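Local coordinates for secretion activator protein, hypothetical (PDB 7DNP), which is a peptidoglycan-cleaving muramidase, an autolysin that works with the type IV secretion system of Brucella abortus, at the H9U site. Sequence-based numbering; all coordinates share one arbitrary frame.

The H9U site. Residues 17, 28, 31, 34-36, 39, 65, 69, 91-94, 141-142, 145, 151, 155. With H9U ((2R)-2-[[(2S)-2-[[(2R)-2-[(2R,3S,4R,5R,6S)-5-acetamido-3-[(2S,3R,4R,5S,6R)-3-acetamido-6-(hydroxymethyl)-4,5-bis(oxidanyl)oxan-2-yl]oxy-2-(hydroxymethyl)-6-oxidanyl-oxan-4-yl]oxypropanoyl]amino]propanoyl]amino]pentanedioic acid), chain B.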
loop_
_atom_site.group_PDB
_atom_site.type_symbol
_atom_site.label_atom_id
_atom_site.label_comp_id
_atom_site.label_asym_id
_atom_site.label_seq_id
_atom_site.Cartn_x
_atom_site.Cartn_y
_atom_site.Cartn_z
ATOM N N GLU A 17 -1.400 4.405 -11.977
ATOM C CA GLU A 17 -1.966 3.103 -12.316
ATOM C C GLU A 17 -2.563 3.048 -13.713
ATOM O O GLU A 17 -2.470 2.013 -14.378
ATOM C CB GLU A 17 -3.051 2.719 -11.305
ATOM C CG GLU A 17 -2.513 2.203 -9.988
ATOM C CD GLU A 17 -1.497 1.104 -10.182
ATOM O OE1 GLU A 17 -1.791 0.145 -10.933
ATOM O OE2 GLU A 17 -0.401 1.203 -9.588
ATOM N N GLY A 28 -0.426 -12.418 -11.268
ATOM C CA GLY A 28 -1.292 -11.428 -10.661
ATOM C C GLY A 28 -2.592 -11.204 -11.413
ATOM O O GLY A 28 -3.610 -10.875 -10.789
ATOM N N THR A 31 -5.809 -6.013 -13.950
ATOM C CA THR A 31 -6.140 -4.987 -12.975
ATOM C C THR A 31 -6.807 -3.805 -13.667
ATOM O O THR A 31 -6.599 -3.553 -14.858
ATOM C CB THR A 31 -4.896 -4.484 -12.229
ATOM O OG1 THR A 31 -4.015 -3.845 -13.161
ATOM C CG2 THR A 31 -4.162 -5.633 -11.547
ATOM N N GLY A 34 -5.328 -0.441 -10.696
ATOM C CA GLY A 34 -4.567 -1.167 -9.703
ATOM C C GLY A 34 -5.327 -2.253 -8.971
ATOM O O GLY A 34 -4.706 -3.029 -8.234
ATOM N N ILE A 35 -6.640 -2.344 -9.152
ATOM C CA ILE A 35 -7.464 -3.311 -8.433
ATOM C C ILE A 35 -7.423 -4.648 -9.166
ATOM O O ILE A 35 -7.768 -4.726 -10.350
ATOM C CB ILE A 35 -8.907 -2.805 -8.294
ATOM C CG1 ILE A 35 -8.924 -1.435 -7.613
ATOM C CG2 ILE A 35 -9.754 -3.808 -7.521
ATOM C CD1 ILE A 35 -8.582 -1.490 -6.145
ATOM N N THR A 36 -7.018 -5.705 -8.460
ATOM C CA THR A 36 -6.932 -7.027 -9.064
ATOM C C THR A 36 -8.274 -7.743 -8.988
ATOM O O THR A 36 -9.214 -7.307 -8.314
ATOM C CB THR A 36 -5.873 -7.889 -8.379
ATOM O OG1 THR A 36 -6.350 -8.292 -7.086
ATOM C CG2 THR A 36 -4.565 -7.126 -8.231
ATOM N N THR A 39 -9.135 -9.012 -5.452
ATOM C CA THR A 39 -9.573 -7.944 -4.562
ATOM C C THR A 39 -11.008 -7.531 -4.867
ATOM O O THR A 39 -11.800 -7.304 -3.946
ATOM C CB THR A 39 -8.614 -6.759 -4.672
ATOM O OG1 THR A 39 -7.337 -7.145 -4.148
ATOM C CG2 THR A 39 -9.132 -5.551 -3.890
ATOM N N TYR A 65 -10.022 1.023 -2.057
ATOM C CA TYR A 65 -8.772 1.544 -1.519
ATOM C C TYR A 65 -8.975 2.139 -0.128
ATOM O O TYR A 65 -8.111 1.992 0.744
ATOM C CB TYR A 65 -8.185 2.586 -2.472
ATOM C CG TYR A 65 -7.418 1.992 -3.638
ATOM C CD1 TYR A 65 -6.428 1.037 -3.434
ATOM C CD2 TYR A 65 -7.693 2.381 -4.942
ATOM C CE1 TYR A 65 -5.729 0.492 -4.499
ATOM C CE2 TYR A 65 -7.001 1.841 -6.013
ATOM C CZ TYR A 65 -6.023 0.901 -5.787
ATOM O OH TYR A 65 -5.340 0.370 -6.859
ATOM N N TYR A 69 -7.704 -0.951 2.282
ATOM C CA TYR A 69 -6.268 -0.713 2.298
ATOM C C TYR A 69 -5.934 0.375 3.308
ATOM O O TYR A 69 -5.296 0.093 4.327
ATOM C CB TYR A 69 -5.777 -0.381 0.883
ATOM C CG TYR A 69 -5.868 -1.596 -0.017
ATOM C CD1 TYR A 69 -4.845 -2.536 -0.049
ATOM C CD2 TYR A 69 -7.001 -1.833 -0.789
ATOM C CE1 TYR A 69 -4.933 -3.663 -0.847
ATOM C CE2 TYR A 69 -7.098 -2.960 -1.590
ATOM C CZ TYR A 69 -6.064 -3.871 -1.612
ATOM O OH TYR A 69 -6.153 -4.991 -2.405
ATOM N N ILE A 91 -1.052 -1.619 -0.773
ATOM C CA ILE A 91 -1.664 -1.767 -2.093
ATOM C C ILE A 91 -0.925 -2.824 -2.899
ATOM O O ILE A 91 -1.538 -3.658 -3.578
ATOM C CB ILE A 91 -1.692 -0.415 -2.827
ATOM C CG1 ILE A 91 -2.714 0.522 -2.181
ATOM C CG2 ILE A 91 -1.999 -0.619 -4.315
ATOM C CD1 ILE A 91 -2.648 1.950 -2.701
ATOM N N HIS A 92 0.403 -2.833 -2.796
ATOM C CA HIS A 92 1.244 -3.699 -3.613
ATOM C C HIS A 92 1.271 -5.136 -3.110
ATOM O O HIS A 92 1.335 -6.070 -3.919
ATOM C CB HIS A 92 2.663 -3.130 -3.643
ATOM C CG HIS A 92 3.505 -3.634 -4.770
ATOM N ND1 HIS A 92 4.862 -3.842 -4.643
ATOM C CD2 HIS A 92 3.193 -3.954 -6.049
ATOM C CE1 HIS A 92 5.349 -4.272 -5.793
ATOM N NE2 HIS A 92 4.357 -4.350 -6.662
ATOM N N SER A 93 1.217 -5.337 -1.793
ATOM C CA SER A 93 1.462 -6.647 -1.200
ATOM C C SER A 93 0.413 -7.043 -0.170
ATOM O O SER A 93 0.571 -8.080 0.483
ATOM C CB SER A 93 2.850 -6.687 -0.547
ATOM O OG SER A 93 3.862 -6.305 -1.465
ATOM N N GLY A 94 -0.640 -6.252 0.004
ATOM C CA GLY A 94 -1.665 -6.576 0.967
ATOM C C GLY A 94 -1.438 -5.892 2.301
ATOM O O GLY A 94 -0.299 -5.697 2.741
ATOM N N TRP A 141 12.488 -7.496 1.480
ATOM C CA TRP A 141 11.506 -8.571 1.384
ATOM C C TRP A 141 11.183 -8.901 -0.070
ATOM O O TRP A 141 11.034 -10.077 -0.425
ATOM C CB TRP A 141 10.238 -8.199 2.153
ATOM C CG TRP A 141 9.141 -9.213 2.020
ATOM C CD1 TRP A 141 9.038 -10.409 2.678
ATOM C CD2 TRP A 141 7.992 -9.122 1.170
ATOM N NE1 TRP A 141 7.895 -11.064 2.288
ATOM C CE2 TRP A 141 7.235 -10.296 1.365
ATOM C CE3 TRP A 141 7.529 -8.162 0.265
ATOM C CZ2 TRP A 141 6.041 -10.535 0.686
ATOM C CZ3 TRP A 141 6.340 -8.401 -0.408
ATOM C CH2 TRP A 141 5.612 -9.578 -0.192
ATOM N N LEU A 142 11.078 -7.882 -0.930
ATOM C CA LEU A 142 10.775 -8.133 -2.336
ATOM C C LEU A 142 11.880 -8.932 -3.018
ATOM O O LEU A 142 11.598 -9.736 -3.915
ATOM C CB LEU A 142 10.546 -6.812 -3.069
ATOM C CG LEU A 142 9.286 -6.028 -2.693
ATOM C CD1 LEU A 142 9.343 -4.611 -3.247
ATOM C CD2 LEU A 142 8.033 -6.748 -3.172
ATOM N N LEU A 145 11.468 -12.729 -3.327
ATOM C CA LEU A 145 10.436 -13.328 -4.161
ATOM C C LEU A 145 11.012 -13.788 -5.494
ATOM O O LEU A 145 11.914 -13.158 -6.060
ATOM C CB LEU A 145 9.305 -12.333 -4.415
ATOM C CG LEU A 145 8.616 -11.737 -3.185
ATOM C CD1 LEU A 145 7.620 -10.663 -3.610
ATOM C CD2 LEU A 145 7.935 -12.816 -2.363
ATOM N N PHE A 151 10.295 -8.278 -12.074
ATOM C CA PHE A 151 9.719 -6.985 -11.731
ATOM C C PHE A 151 10.589 -6.150 -10.800
ATOM O O PHE A 151 10.188 -5.039 -10.441
ATOM C CB PHE A 151 8.334 -7.185 -11.102
ATOM C CG PHE A 151 7.396 -7.986 -11.963
ATOM C CD1 PHE A 151 6.810 -7.419 -13.087
ATOM C CD2 PHE A 151 7.115 -9.308 -11.662
ATOM C CE1 PHE A 151 5.952 -8.155 -13.889
ATOM C CE2 PHE A 151 6.260 -10.051 -12.461
ATOM C CZ PHE A 151 5.676 -9.471 -13.575
ATOM N N TRP A 155 9.943 -2.432 -9.424
ATOM C CA TRP A 155 9.609 -2.355 -8.003
ATOM C C TRP A 155 10.545 -1.405 -7.268
ATOM O O TRP A 155 10.106 -0.612 -6.427
ATOM C CB TRP A 155 9.679 -3.744 -7.370
ATOM C CG TRP A 155 8.536 -4.661 -7.703
ATOM C CD1 TRP A 155 7.365 -4.329 -8.313
ATOM C CD2 TRP A 155 8.464 -6.067 -7.433
ATOM N NE1 TRP A 155 6.566 -5.442 -8.440
ATOM C CE2 TRP A 155 7.219 -6.520 -7.905
ATOM C CE3 TRP A 155 9.333 -6.985 -6.837
ATOM C CZ2 TRP A 155 6.819 -7.851 -7.798
ATOM C CZ3 TRP A 155 8.936 -8.308 -6.734
ATOM C CH2 TRP A 155 7.691 -8.727 -7.212
HETATM C C22 H9U B . -0.757 -5.745 -7.122
HETATM C C24 H9U B . 1.086 -5.952 -8.723
HETATM C C26 H9U B . -1.262 -4.520 -7.913
HETATM C C28 H9U B . 0.498 -4.810 -9.566
HETATM C C23 H9U B . 0.038 -6.668 -7.964
HETATM C C25 H9U B . -1.813 -6.673 -5.221
HETATM C C27 H9U B . -3.196 -6.501 -4.547
HETATM C C29 H9U B . -3.143 -6.892 -3.120
HETATM C C30 H9U B . -2.572 -8.239 -2.926
HETATM C C31 H9U B . -1.171 -8.300 -3.549
HETATM C C32 H9U B . 1.033 -8.904 -7.524
HETATM C C33 H9U B . -1.781 -3.476 -6.973
HETATM C C34 H9U B . -0.537 -9.639 -3.316
HETATM C C35 H9U B . 3.277 -6.870 -9.609
HETATM C C36 H9U B . 2.330 -9.252 -6.803
HETATM C C37 H9U B . -4.847 -4.560 -5.164
HETATM C C38 H9U B . -0.036 -9.948 -7.239
HETATM C C39 H9U B . 4.082 -8.614 -5.096
HETATM C C40 H9U B . 4.059 -7.773 -10.558
HETATM C C41 H9U B . -5.086 -3.051 -5.141
HETATM C C42 H9U B . 3.696 -9.482 -3.904
HETATM C C43 H9U B . 3.243 -11.813 -2.984
HETATM C C44 H9U B . 4.715 -7.330 -4.595
HETATM C C45 H9U B . 1.764 -12.149 -3.104
HETATM C C46 H9U B . 4.030 -13.112 -3.069
HETATM C C47 H9U B . 4.206 -13.745 -1.690
HETATM C C48 H9U B . 5.037 -15.022 -1.762
HETATM N N18 H9U B . 1.835 -6.845 -9.658
HETATM N N19 H9U B . -3.595 -5.058 -4.610
HETATM N N20 H9U B . 2.849 -8.311 -5.804
HETATM N N21 H9U B . 3.620 -10.936 -4.085
HETATM O O01 H9U B . -1.895 -6.460 -6.587
HETATM O O02 H9U B . -0.227 -3.865 -8.721
HETATM O O03 H9U B . -1.261 -8.017 -4.983
HETATM O O04 H9U B . 0.654 -7.639 -7.025
HETATM O O05 H9U B . -0.373 -5.327 -10.488
HETATM O O06 H9U B . -4.493 -6.835 -2.517
HETATM O O07 H9U B . -2.476 -8.532 -1.520
HETATM O O08 H9U B . -2.102 -2.355 -7.751
HETATM O O09 H9U B . -1.321 -10.633 -3.914
HETATM O O10 H9U B . 3.859 -6.189 -8.830
HETATM O O11 H9U B . 2.913 -10.253 -7.049
HETATM O O12 H9U B . -5.673 -5.286 -5.620
HETATM O O13 H9U B . 3.451 -8.967 -2.861
HETATM O O14 H9U B . 1.070 -12.298 -2.062
HETATM O O15 H9U B . 1.241 -12.277 -4.244
HETATM O O16 H9U B . 5.494 -15.407 -2.873
HETATM O O17 H9U B . 5.261 -15.685 -0.713
#
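H9U, GlcNAc-MurNAc-L-Ala-D-Glu, lies in the cleft of this glycoside hydrolase family 108 muramidase domain, with the MurNAc nearest Glu17, the probable catalytic acid of the EGGY motif. At the GlcNAc end, Tyr69 meets the 3-hydroxyl O06 in the plane of its ring, OH to H9U O06 2.5 Å. Thr39 OG1 lies within bonding distance of both Tyr69 OH and, at 2.9 Å, the acetamide carbonyl H9U O12; its proton can go to either or be shared. Thr36 N adds a fairly straight bond to O12. From the same acetamide, H9U N19 donates to Ile91 O at 2.7 Å, almost along the C=O axis (160°), while methyl C41 packs against Tyr65 and the tip of Ile35.

In MurNAc, the hydroxymethyl H9U O08 donates to a lone pair of Gly34 O, 2.7 Å away; Glu17 OE1 stands 4.1 Å from H9U O08. The acetamide carbonyl O10 takes two N-H donors converging from one side: Trp155 NE1 reaches H9U O10 nearly in the indole plane (2.8 Å), and His92 NE2 comes in tilted 25° from its ring plane. Methyl C40 sits over the centre of the Phe151 face.

Along the peptide, the alanine amide N20 points to His92 O, and Ser93 OG donates to the alanine carbonyl H9U O13 at 3.0 Å, with the Trp141 rim alongside. His92 CG lies anti to its backbone N (chi1 -161°), turning one imidazole face to alanine methyl C44. Leu145 CD2 brushes the D-Glu side-chain carboxylate.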